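Local coordinates for fimbriae-associated protein FAP1 (Streptococcus parasanguinis, PDB 2X12) that probably acts as a serine-rich fimbrial adhesin of the cell wall, in biofilm formation and in adhesion that is modulated by pH, at residues A[208-219]-A[254-265]; A[244-255]-A[299-307]. All blocks are in the same frame, centred on the assembly; numbering follows the deposited sequence.

How the contacts relate
Contact 1 (208-219 with 254-265) is antiparallel strand pairing, its buried residues in the part that faces the other sheet and exposed Lys209, Lys212 and Lys263 at the end away from contact 2. Contact 2 (244-255 with 299-307) joins two loops beside the same sheet through aromatic rings, side-chain amides and carboxylates; Tyr302, Glu303 and Asp304 are buried, Phe246 and His300 exposed. Strand 254-263 serves both: Ile254 and Glu255 are shared, and Glu255 extends one carboxylate oxygen from the strand pair to the second loop. Tyr218 also leans on contact 2, its OH 2.9 Å from Lys252 O in a probable hydrogen bond and its ring edge-to-face with Tyr302. Both are partly buried, their centres about 16 Å apart.

Contact 1 of 2, residues A[208-219]-A[254-265]; sequences LKTLKTYTGIYI and IEYVSKGTTKGV
Tyr214 receives the Thr261 methyl over one ring face, modelled too close for its spacing to be trusted, while the carbonyls of Ser258 and Lys259 lie at the ring edge. Tyr256 has Ile254 CG2 over one face and Ile217 O at its edge, 3.6 Å from Tyr256 CD2; the branch methyl Ile217 CG2 packs obliquely on Tyr256 CB at 3.7 Å. The Glu255 chain, bent at chi2 (96°), lays its carboxylate alongside Tyr218 CB, which is 3.4 Å from Glu255 OE1; that oxygen is bonded by Glu303 N. Paired backbone bonds join Ile217 to Tyr256 and Ile219 to Ile254. A register shift of two residues follows, bridged by Ser258: its N donates to Thr215 O at 2.9 Å and its OG accepts from Thr215 N. Pairing resumes at Thr213 and Thr262, where Thr213 OG1, 2.8 Å from Gly264 O and 3.2 Å from Thr262 O, can give its proton to either. Thr215, Ile217 and Tyr256 pack against strand 227-235, and Thr215, Ile217 and Ile219 against strand 268-276, as in a beta sandwich; strand 212-220 itself lies between strands 254-263 and 287-295.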
# COMPACT_ATOMS: atom_id res chain seq x y z
N LEU A 208 22.28 3.25 8.57
CA LEU A 208 21.59 3.06 7.27
C LEU A 208 21.87 4.18 6.23
O LEU A 208 21.59 4.02 5.03
CB LEU A 208 20.07 3.01 7.49
CG LEU A 208 19.41 1.70 7.89
CD1 LEU A 208 20.38 0.80 8.55
CD2 LEU A 208 18.20 1.90 8.81
N LYS A 209 22.43 5.31 6.69
CA LYS A 209 22.60 6.48 5.83
C LYS A 209 23.39 6.19 4.54
O LYS A 209 23.20 6.89 3.53
CB LYS A 209 23.27 7.65 6.61
CG LYS A 209 22.36 8.36 7.70
CD LYS A 209 23.03 9.63 8.38
CE LYS A 209 24.56 9.38 8.71
NZ LYS A 209 25.27 10.35 9.64
N THR A 210 24.28 5.19 4.55
CA THR A 210 25.13 4.92 3.38
C THR A 210 24.48 3.97 2.39
O THR A 210 25.04 3.68 1.36
CB THR A 210 26.52 4.35 3.76
OG1 THR A 210 26.37 3.09 4.43
CG2 THR A 210 27.25 5.30 4.68
N LEU A 211 23.29 3.48 2.71
CA LEU A 211 22.72 2.42 1.91
C LEU A 211 21.97 2.94 0.73
O LEU A 211 21.55 4.08 0.71
CB LEU A 211 21.77 1.59 2.75
CG LEU A 211 22.43 0.75 3.81
CD1 LEU A 211 21.32 -0.02 4.56
CD2 LEU A 211 23.47 -0.16 3.17
N LYS A 212 21.77 2.06 -0.25
CA LYS A 212 21.08 2.42 -1.46
C LYS A 212 19.78 1.68 -1.46
O LYS A 212 19.69 0.56 -1.94
CB LYS A 212 21.95 2.12 -2.65
CG LYS A 212 22.79 3.35 -3.02
CD LYS A 212 24.12 3.07 -3.87
CE LYS A 212 24.90 4.43 -4.24
NZ LYS A 212 26.38 4.50 -3.84
N THR A 213 18.76 2.34 -0.93
CA THR A 213 17.50 1.70 -0.68
C THR A 213 16.55 1.71 -1.86
O THR A 213 16.59 2.60 -2.71
CB THR A 213 16.78 2.35 0.51
OG1 THR A 213 16.36 3.67 0.17
CG2 THR A 213 17.75 2.43 1.68
N TYR A 214 15.70 0.69 -1.88
CA TYR A 214 14.64 0.57 -2.83
C TYR A 214 13.29 0.66 -2.13
O TYR A 214 13.12 0.12 -1.04
CB TYR A 214 14.70 -0.76 -3.53
CG TYR A 214 15.68 -0.82 -4.64
CD1 TYR A 214 16.89 -1.41 -4.44
CD2 TYR A 214 15.41 -0.31 -5.88
CE1 TYR A 214 17.84 -1.49 -5.45
CE2 TYR A 214 16.35 -0.39 -6.92
CZ TYR A 214 17.57 -0.99 -6.67
OH TYR A 214 18.59 -1.13 -7.56
N THR A 215 12.31 1.28 -2.78
CA THR A 215 10.97 1.27 -2.24
C THR A 215 10.05 0.48 -3.17
O THR A 215 10.31 0.39 -4.37
CB THR A 215 10.52 2.70 -2.05
OG1 THR A 215 11.46 3.34 -1.13
CG2 THR A 215 9.09 2.77 -1.54
N GLY A 216 9.02 -0.12 -2.61
CA GLY A 216 8.12 -0.88 -3.43
C GLY A 216 6.71 -0.81 -2.90
O GLY A 216 6.53 -0.58 -1.69
N ILE A 217 5.73 -1.04 -3.79
CA ILE A 217 4.31 -1.06 -3.42
C ILE A 217 3.73 -2.32 -3.97
O ILE A 217 3.85 -2.60 -5.14
CB ILE A 217 3.62 0.15 -4.04
CG1 ILE A 217 2.17 0.27 -3.58
CG2 ILE A 217 3.74 0.10 -5.53
CD1 ILE A 217 2.02 0.45 -2.10
N TYR A 218 3.17 -3.15 -3.11
CA TYR A 218 2.50 -4.35 -3.57
C TYR A 218 1.06 -3.95 -3.70
O TYR A 218 0.53 -3.36 -2.79
CB TYR A 218 2.61 -5.45 -2.55
CG TYR A 218 1.64 -6.58 -2.75
CD1 TYR A 218 1.96 -7.68 -3.52
CD2 TYR A 218 0.41 -6.58 -2.15
CE1 TYR A 218 1.05 -8.75 -3.68
CE2 TYR A 218 -0.47 -7.62 -2.30
CZ TYR A 218 -0.16 -8.70 -3.07
OH TYR A 218 -1.11 -9.71 -3.19
N ILE A 219 0.43 -4.28 -4.82
CA ILE A 219 -0.94 -3.92 -5.05
C ILE A 219 -1.70 -5.08 -5.65
O ILE A 219 -1.25 -5.67 -6.65
CB ILE A 219 -1.05 -2.84 -6.11
CG1 ILE A 219 -0.14 -1.66 -5.80
CG2 ILE A 219 -2.51 -2.41 -6.29
CD1 ILE A 219 -0.40 -0.45 -6.77
N ILE A 254 0.90 -7.79 -7.44
CA ILE A 254 2.28 -7.52 -7.94
C ILE A 254 3.05 -6.43 -7.18
O ILE A 254 2.49 -5.42 -6.73
CB ILE A 254 2.22 -7.03 -9.39
CG1 ILE A 254 1.31 -7.95 -10.23
CG2 ILE A 254 3.59 -6.92 -9.98
CD1 ILE A 254 1.50 -7.84 -11.75
N GLU A 255 4.35 -6.64 -7.01
CA GLU A 255 5.15 -5.61 -6.33
C GLU A 255 5.69 -4.74 -7.46
O GLU A 255 6.30 -5.22 -8.39
CB GLU A 255 6.28 -6.17 -5.41
CG GLU A 255 6.81 -5.12 -4.33
CD GLU A 255 6.14 -5.26 -2.96
OE1 GLU A 255 5.87 -6.47 -2.67
OE2 GLU A 255 5.88 -4.26 -2.16
N TYR A 256 5.41 -3.45 -7.38
CA TYR A 256 6.01 -2.48 -8.26
C TYR A 256 7.16 -1.86 -7.49
O TYR A 256 6.97 -1.29 -6.41
CB TYR A 256 4.94 -1.47 -8.63
CG TYR A 256 3.78 -2.14 -9.29
CD1 TYR A 256 3.74 -2.31 -10.67
CD2 TYR A 256 2.78 -2.70 -8.56
CE1 TYR A 256 2.73 -2.97 -11.29
CE2 TYR A 256 1.73 -3.38 -9.19
CZ TYR A 256 1.74 -3.49 -10.57
OH TYR A 256 0.74 -4.12 -11.26
N VAL A 257 8.37 -2.05 -7.98
CA VAL A 257 9.55 -1.64 -7.22
C VAL A 257 10.22 -0.50 -7.95
O VAL A 257 10.14 -0.42 -9.17
CB VAL A 257 10.53 -2.77 -7.08
CG1 VAL A 257 11.80 -2.25 -6.50
CG2 VAL A 257 9.94 -3.81 -6.21
N SER A 258 10.86 0.41 -7.22
CA SER A 258 11.45 1.56 -7.89
C SER A 258 12.63 1.15 -8.78
O SER A 258 13.37 0.16 -8.49
CB SER A 258 11.93 2.59 -6.88
OG SER A 258 12.78 2.00 -5.95
N LYS A 259 12.79 1.89 -9.87
CA LYS A 259 13.87 1.64 -10.78
C LYS A 259 15.15 2.19 -10.18
O LYS A 259 16.23 1.60 -10.35
CB LYS A 259 13.61 2.29 -12.14
CG LYS A 259 12.75 1.41 -13.06
CD LYS A 259 12.92 1.63 -14.60
CE LYS A 259 11.63 1.09 -15.35
NZ LYS A 259 11.68 1.17 -16.85
N GLY A 260 15.02 3.30 -9.47
CA GLY A 260 16.17 3.92 -8.83
C GLY A 260 16.18 3.70 -7.33
O GLY A 260 15.13 3.38 -6.69
N THR A 261 17.35 3.90 -6.75
CA THR A 261 17.53 3.83 -5.31
C THR A 261 17.54 5.22 -4.66
O THR A 261 17.49 6.26 -5.32
CB THR A 261 18.85 3.10 -4.98
OG1 THR A 261 19.97 3.78 -5.61
CG2 THR A 261 18.80 1.67 -5.46
N THR A 262 17.64 5.23 -3.35
CA THR A 262 17.65 6.47 -2.60
C THR A 262 18.75 6.38 -1.59
O THR A 262 18.79 5.43 -0.82
CB THR A 262 16.32 6.61 -1.89
OG1 THR A 262 15.33 6.81 -2.89
CG2 THR A 262 16.32 7.76 -0.95
N LYS A 263 19.65 7.35 -1.55
CA LYS A 263 20.71 7.26 -0.57
C LYS A 263 20.06 7.36 0.77
O LYS A 263 19.45 8.35 1.09
CB LYS A 263 21.83 8.33 -0.71
CG LYS A 263 23.25 7.73 -0.35
CD LYS A 263 24.40 8.76 -0.34
CE LYS A 263 24.47 9.59 0.98
NZ LYS A 263 25.74 10.39 1.19
N GLY A 264 20.14 6.29 1.53
CA GLY A 264 19.62 6.30 2.88
C GLY A 264 18.14 6.02 2.85
O GLY A 264 17.64 5.49 1.87
N VAL A 265 17.46 6.40 3.93
CA VAL A 265 16.03 6.14 4.10
C VAL A 265 15.27 7.46 4.06
O VAL A 265 15.64 8.39 4.75
CB VAL A 265 15.82 5.43 5.47
CG1 VAL A 265 14.35 5.22 5.76
CG2 VAL A 265 16.54 4.10 5.48

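Contact 2 of 2, residues A[244-255]-A[299-307]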
# COMPACT_ATOMS: atom_id res chain seq x y z
N THR A 244 6.74 -10.18 -9.89
CA THR A 244 5.60 -11.08 -9.80
C THR A 244 5.91 -12.20 -8.84
O THR A 244 7.05 -12.55 -8.62
CB THR A 244 5.23 -11.74 -11.15
OG1 THR A 244 6.16 -12.76 -11.50
CG2 THR A 244 5.16 -10.72 -12.24
N ASN A 245 4.85 -12.77 -8.29
CA ASN A 245 4.96 -13.70 -7.16
C ASN A 245 5.85 -14.91 -7.46
O ASN A 245 5.53 -15.74 -8.34
CB ASN A 245 3.55 -14.19 -6.79
CG ASN A 245 3.52 -14.97 -5.51
OD1 ASN A 245 4.54 -15.47 -5.04
ND2 ASN A 245 2.35 -15.09 -4.94
N PHE A 246 6.92 -15.02 -6.69
CA PHE A 246 7.87 -16.12 -6.86
C PHE A 246 7.95 -17.02 -5.63
O PHE A 246 8.84 -17.85 -5.51
CB PHE A 246 9.26 -15.58 -7.23
CG PHE A 246 9.90 -14.75 -6.16
CD1 PHE A 246 9.68 -13.38 -6.10
CD2 PHE A 246 10.73 -15.31 -5.23
CE1 PHE A 246 10.25 -12.58 -5.11
CE2 PHE A 246 11.31 -14.52 -4.24
CZ PHE A 246 11.05 -13.14 -4.18
N TYR A 247 6.98 -16.89 -4.74
CA TYR A 247 6.86 -17.81 -3.62
C TYR A 247 5.81 -18.91 -3.83
O TYR A 247 5.71 -19.81 -3.01
CB TYR A 247 6.48 -17.04 -2.37
CG TYR A 247 7.51 -16.05 -1.87
CD1 TYR A 247 8.67 -16.47 -1.25
CD2 TYR A 247 7.31 -14.69 -1.99
CE1 TYR A 247 9.61 -15.55 -0.79
CE2 TYR A 247 8.25 -13.77 -1.54
CZ TYR A 247 9.38 -14.20 -0.94
OH TYR A 247 10.26 -13.28 -0.50
N GLY A 248 5.02 -18.79 -4.90
CA GLY A 248 3.95 -19.77 -5.20
C GLY A 248 2.95 -19.94 -4.05
O GLY A 248 2.49 -21.03 -3.78
N ASN A 249 2.63 -18.84 -3.37
CA ASN A 249 1.72 -18.85 -2.24
C ASN A 249 0.34 -18.46 -2.68
O ASN A 249 -0.48 -18.07 -1.87
CB ASN A 249 2.23 -17.87 -1.16
CG ASN A 249 1.93 -16.39 -1.49
OD1 ASN A 249 1.26 -16.11 -2.48
ND2 ASN A 249 2.39 -15.45 -0.65
N GLY A 250 0.11 -18.45 -3.99
CA GLY A 250 -1.21 -18.11 -4.50
C GLY A 250 -1.72 -16.67 -4.42
O GLY A 250 -2.82 -16.41 -4.96
N SER A 251 -0.98 -15.75 -3.80
CA SER A 251 -1.31 -14.33 -3.91
C SER A 251 -1.23 -13.89 -5.35
O SER A 251 -0.27 -14.12 -6.02
CB SER A 251 -0.34 -13.45 -3.14
OG SER A 251 -0.34 -13.77 -1.76
N LYS A 252 -2.27 -13.24 -5.83
CA LYS A 252 -2.27 -12.69 -7.19
C LYS A 252 -1.79 -11.28 -6.96
O LYS A 252 -1.51 -10.92 -5.82
CB LYS A 252 -3.68 -12.79 -7.80
CG LYS A 252 -4.03 -14.28 -8.10
CD LYS A 252 -5.51 -14.60 -8.10
CE LYS A 252 -5.69 -16.11 -7.88
NZ LYS A 252 -6.98 -16.61 -8.47
N GLY A 253 -1.60 -10.44 -7.94
CA GLY A 253 -1.10 -9.12 -7.47
C GLY A 253 0.39 -9.02 -7.34
O GLY A 253 1.06 -10.02 -7.20
N ILE A 254 0.90 -7.79 -7.44
CA ILE A 254 2.28 -7.52 -7.94
C ILE A 254 3.05 -6.43 -7.18
O ILE A 254 2.49 -5.42 -6.73
CB ILE A 254 2.22 -7.03 -9.39
CG1 ILE A 254 1.31 -7.95 -10.23
CG2 ILE A 254 3.59 -6.92 -9.98
CD1 ILE A 254 1.50 -7.84 -11.75
N GLU A 255 4.35 -6.64 -7.01
CA GLU A 255 5.15 -5.61 -6.33
C GLU A 255 5.69 -4.74 -7.46
O GLU A 255 6.30 -5.22 -8.39
CB GLU A 255 6.28 -6.17 -5.41
CG GLU A 255 6.81 -5.12 -4.33
CD GLU A 255 6.14 -5.26 -2.96
OE1 GLU A 255 5.87 -6.47 -2.67
OE2 GLU A 255 5.88 -4.26 -2.16
N PRO A 299 16.62 -5.19 -5.05
CA PRO A 299 15.41 -4.73 -5.78
C PRO A 299 14.40 -5.81 -6.14
O PRO A 299 13.38 -5.50 -6.79
CB PRO A 299 15.98 -4.18 -7.07
CG PRO A 299 17.17 -5.02 -7.32
CD PRO A 299 17.77 -5.33 -5.97
N HIS A 300 14.68 -7.06 -5.78
CA HIS A 300 13.81 -8.15 -6.13
C HIS A 300 13.10 -8.66 -4.90
O HIS A 300 13.59 -9.52 -4.18
CB HIS A 300 14.61 -9.27 -6.76
CG HIS A 300 13.77 -10.29 -7.45
ND1 HIS A 300 13.06 -10.01 -8.60
CD2 HIS A 300 13.53 -11.59 -7.16
CE1 HIS A 300 12.43 -11.11 -8.99
NE2 HIS A 300 12.69 -12.08 -8.13
N PHE A 301 11.92 -8.13 -4.66
CA PHE A 301 11.17 -8.56 -3.49
C PHE A 301 9.67 -8.57 -3.70
O PHE A 301 9.17 -7.84 -4.53
CB PHE A 301 11.53 -7.69 -2.30
CG PHE A 301 11.26 -6.24 -2.50
CD1 PHE A 301 12.20 -5.44 -3.11
CD2 PHE A 301 10.12 -5.69 -2.05
CE1 PHE A 301 11.98 -4.11 -3.29
CE2 PHE A 301 9.89 -4.35 -2.21
CZ PHE A 301 10.83 -3.55 -2.82
N TYR A 302 8.97 -9.41 -2.93
CA TYR A 302 7.53 -9.52 -3.06
C TYR A 302 7.00 -9.60 -1.67
O TYR A 302 7.10 -10.63 -1.04
CB TYR A 302 7.17 -10.76 -3.87
CG TYR A 302 5.73 -10.92 -4.32
CD1 TYR A 302 5.28 -10.38 -5.50
CD2 TYR A 302 4.86 -11.70 -3.63
CE1 TYR A 302 3.98 -10.55 -5.91
CE2 TYR A 302 3.55 -11.90 -4.06
CZ TYR A 302 3.13 -11.32 -5.19
OH TYR A 302 1.84 -11.56 -5.61
N GLU A 303 6.52 -8.48 -1.16
CA GLU A 303 5.97 -8.39 0.18
C GLU A 303 4.50 -8.07 -0.01
O GLU A 303 4.09 -6.90 -0.09
CB GLU A 303 6.70 -7.31 0.96
CG GLU A 303 8.20 -7.58 1.08
CD GLU A 303 8.53 -8.88 1.85
OE1 GLU A 303 7.61 -9.40 2.56
OE2 GLU A 303 9.70 -9.38 1.72
N ASP A 304 3.77 -9.16 -0.24
CA ASP A 304 2.31 -9.21 -0.13
C ASP A 304 2.17 -9.26 1.35
O ASP A 304 3.20 -9.23 2.04
CB ASP A 304 1.76 -10.48 -0.76
CG ASP A 304 2.34 -11.77 -0.16
OD1 ASP A 304 3.00 -11.70 0.90
OD2 ASP A 304 2.13 -12.88 -0.74
N GLY A 305 0.97 -9.37 1.88
CA GLY A 305 0.91 -9.39 3.35
C GLY A 305 0.67 -10.76 3.89
O GLY A 305 -0.04 -10.92 4.88
N SER A 306 1.22 -11.77 3.24
CA SER A 306 0.67 -13.09 3.45
C SER A 306 1.01 -13.66 4.81
O SER A 306 0.30 -14.49 5.29
CB SER A 306 1.12 -14.04 2.36
OG SER A 306 2.51 -13.93 2.18
N LYS A 307 2.12 -13.24 5.41
CA LYS A 307 2.47 -13.66 6.76
C LYS A 307 2.20 -12.48 7.65
O LYS A 307 2.42 -11.36 7.24
CB LYS A 307 3.95 -14.01 6.85
CG LYS A 307 4.30 -15.46 6.37
CD LYS A 307 5.69 -15.55 5.64
CE LYS A 307 6.77 -16.44 6.35
NZ LYS A 307 8.11 -15.67 6.40
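Tyr302 lies with one ring face against Asn245, whose CA sits over the ring centre, 3.6 Å from the centroid; the Asn245 amide continues over the ring, its plane 27° from parallel. Tyr302, CG anti to the backbone N (chi1 -170°), points its ring into the 244-255 loop, and its OH donates to Gly253 O at the ring edge, though the modelled separation is doubtfully short. Phe246 forms an offset stack with His300, centroids 4.9 Å apart, with Tyr247 on its opposite face. Glu303 N donates to Glu255 OE1 at 2.6 Å, on the syn side but tilted 33° out of the carboxylate plane. Asn249 ND2 meets the syn lone pair of Asp304 OD2 at 2.6 Å, amide and carboxylate nearly coplanar. Ser251 OG lies 2.8 Å from Asp304 OD2 but could donate to Asn249 OD1 instead.

Behind this layer, Asn245 ND2 bonds Ser251 O at 3.0 Å and Asn249 OD1 at 2.9 Å. Asn249 OD1 also takes Ser251 N, from the opposite face of its plane, fixing the amide that grips Asp304. Ser306 N and OG both donate to Asp304 OD1, setting the carboxylate for Asn249. Asn324 and Asp325 hold the Glu303 carboxylate, Asn324 also bonds Asp304 OD1, and Asp325 bonds Tyr247 OH. Asn245, Asn249 and Asp304 each close an Asx turn, a motif of tight loops that here shapes two irregular loops next to strand 212-220.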